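Local coordinates for putative type VI secretion protein (Escherichia coli, PDB 6SJL) that forms the trimeric VgrG spike of the type VI secretion system and carries the bound Tle1 effector, probably delivering it into target cells, at the interface of chains A and B. Sequence-based numbering; all coordinates share one arbitrary frame. Chains: chain A, Putative type VI secretion protein; chain B, Putative type VI secretion protein.

The interface of chains A and B. Residues chain A 780-783, 828, 830; chain B 11, 13, 23-25.
Parallel pairing of A:Leu783 with B:Val25, where Tle1 strand 25-43 starts, is accompanied by backbone hydrogen bonds from the amide N of B:Lys23 to the carbonyl O of A:Gly780 (2.9 Å, 148° at the hydrogen) and from the amide N of B:Val25 to the carbonyl O of A:Ile782, a two-residue step on both chains in keeping with the parallel bridge.

B:Val25 carries the side-chain contact, its two methyls facing different VgrG groups. With CG1 anti to the backbone N (chi1 176°), that methyl meets CG of A:Leu783 at 3.4 Å, the two side chains crossing obliquely. The other methyl, CG2, packs against CB of A:Phe781 at 3.5 Å, where the side chains meet at about a right angle. CG2 also touches strand 825-830, lying 3.9 Å from CG of A:Lys828. The terminal amine NZ of A:Lys828 comes within 3.6 Å of the same CG2 of B:Val25, and these two side chains likewise cross at about a right angle. OE2 of the A:Glu830 carboxylate comes tip to tip to CG1 of B:Val25 at 3.8 Å. A:Lys828 and A:Glu830 are paired as a salt bridge on the VgrG side, although the modelled separation is too short to be taken literally. This pairing places charged ends beside an aliphatic tip and may partly neutralise them there.

The ring of A:Phe781 turns its edge to Tle1, with the carbonyl carbon of B:Val24 in the ring plane. One ring face receives CD of A:Lys828, 3.9 Å above the plane and offset toward the rim, so a VgrG side chain backs the aromatic group. On the Tle1 side, the B:Lys23 chain bends at chi2, chi3 and chi4, bringing its terminal amine NZ back to donate to the backbone O of B:Thr13 at 3.1 Å.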
loop_
_atom_site.group_PDB
_atom_site.type_symbol
_atom_site.label_atom_id
_atom_site.label_comp_id
_atom_site.label_asym_id
_atom_site.label_seq_id
_atom_site.Cartn_x
_atom_site.Cartn_y
_atom_site.Cartn_z
ATOM N N GLY A 780 -13.315 54.110 35.509
ATOM C CA GLY A 780 -14.455 54.263 34.626
ATOM C C GLY A 780 -15.117 55.609 34.788
ATOM O O GLY A 780 -14.461 56.611 35.081
ATOM N N PHE A 781 -16.433 55.635 34.569
ATOM C CA PHE A 781 -17.214 56.865 34.567
ATOM C C PHE A 781 -18.581 56.607 35.188
ATOM O O PHE A 781 -19.036 55.464 35.293
ATOM C CB PHE A 781 -17.399 57.413 33.147
ATOM C CG PHE A 781 -16.122 57.833 32.462
ATOM C CD1 PHE A 781 -15.267 56.898 31.902
ATOM C CD2 PHE A 781 -15.804 59.173 32.333
ATOM C CE1 PHE A 781 -14.107 57.290 31.262
ATOM C CE2 PHE A 781 -14.650 59.569 31.690
ATOM C CZ PHE A 781 -13.801 58.622 31.152
ATOM N N ILE A 782 -19.242 57.690 35.599
ATOM C CA ILE A 782 -20.656 57.671 35.963
ATOM C C ILE A 782 -21.342 58.772 35.174
ATOM O O ILE A 782 -20.997 59.950 35.320
ATOM C CB ILE A 782 -20.920 57.878 37.467
ATOM C CG1 ILE A 782 -20.317 56.769 38.328
ATOM C CG2 ILE A 782 -22.415 57.972 37.728
ATOM C CD1 ILE A 782 -19.065 57.177 39.025
ATOM N N LEU A 783 -22.315 58.398 34.352
ATOM C CA LEU A 783 -23.044 59.389 33.570
ATOM C C LEU A 783 -24.105 59.987 34.477
ATOM O O LEU A 783 -25.091 59.332 34.807
ATOM C CB LEU A 783 -23.675 58.763 32.333
ATOM C CG LEU A 783 -23.892 59.713 31.144
ATOM C CD1 LEU A 783 -24.218 58.942 29.881
ATOM C CD2 LEU A 783 -24.852 60.875 31.363
ATOM N N LYS A 828 -14.646 59.373 26.295
ATOM C CA LYS A 828 -16.016 58.952 26.532
ATOM C C LYS A 828 -16.931 59.470 25.428
ATOM O O LYS A 828 -16.785 60.612 24.985
ATOM C CB LYS A 828 -16.512 59.489 27.877
ATOM C CG LYS A 828 -17.769 58.835 28.335
ATOM C CD LYS A 828 -17.461 57.407 28.691
ATOM C CE LYS A 828 -18.712 56.592 28.734
ATOM N NZ LYS A 828 -19.579 56.929 29.894
ATOM N N GLU A 830 -21.403 58.775 24.131
ATOM C CA GLU A 830 -22.684 58.146 24.440
ATOM C C GLU A 830 -23.760 58.574 23.444
ATOM O O GLU A 830 -23.679 59.650 22.849
ATOM C CB GLU A 830 -23.166 58.511 25.853
ATOM C CG GLU A 830 -22.539 57.745 26.998
ATOM C CD GLU A 830 -21.610 58.606 27.819
ATOM O OE1 GLU A 830 -21.285 59.727 27.375
ATOM O OE2 GLU A 830 -21.239 58.181 28.931
ATOM N N ASP B 11 -16.977 66.505 29.785
ATOM C CA ASP B 11 -16.222 65.762 30.788
ATOM C C ASP B 11 -15.900 64.363 30.254
ATOM O O ASP B 11 -16.247 63.331 30.830
ATOM C CB ASP B 11 -17.022 65.710 32.079
ATOM C CG ASP B 11 -17.715 67.023 32.371
ATOM O OD1 ASP B 11 -17.100 68.088 32.164
ATOM O OD2 ASP B 11 -18.885 66.993 32.793
ATOM N N THR B 13 -12.785 63.135 29.380
ATOM C CA THR B 13 -11.376 62.806 29.498
ATOM C C THR B 13 -11.114 62.252 30.888
ATOM O O THR B 13 -11.654 62.758 31.876
ATOM C CB THR B 13 -10.488 64.033 29.251
ATOM O OG1 THR B 13 -10.494 64.874 30.411
ATOM C CG2 THR B 13 -10.987 64.829 28.047
ATOM N N LYS B 23 -14.353 58.676 37.144
ATOM C CA LYS B 23 -14.230 60.130 37.120
ATOM C C LYS B 23 -15.567 60.863 37.224
ATOM O O LYS B 23 -15.995 61.183 38.334
ATOM C CB LYS B 23 -13.510 60.537 35.823
ATOM C CG LYS B 23 -13.432 62.034 35.528
ATOM C CD LYS B 23 -12.531 62.808 36.461
ATOM C CE LYS B 23 -11.078 62.553 36.146
ATOM N NZ LYS B 23 -10.724 63.084 34.798
ATOM N N VAL B 24 -16.266 61.037 36.098
ATOM C CA VAL B 24 -17.584 61.672 35.970
ATOM C C VAL B 24 -18.055 61.525 34.530
ATOM O O VAL B 24 -17.238 61.427 33.611
ATOM C CB VAL B 24 -17.602 63.172 36.340
ATOM C CG1 VAL B 24 -17.653 63.423 37.837
ATOM C CG2 VAL B 24 -16.420 63.885 35.711
ATOM N N VAL B 25 -19.366 61.547 34.314
ATOM C CA VAL B 25 -19.898 62.038 33.046
ATOM C C VAL B 25 -21.051 62.977 33.369
ATOM O O VAL B 25 -22.174 62.532 33.633
ATOM C CB VAL B 25 -20.352 60.913 32.095
ATOM C CG1 VAL B 25 -20.968 61.509 30.841
ATOM C CG2 VAL B 25 -19.202 60.022 31.709
#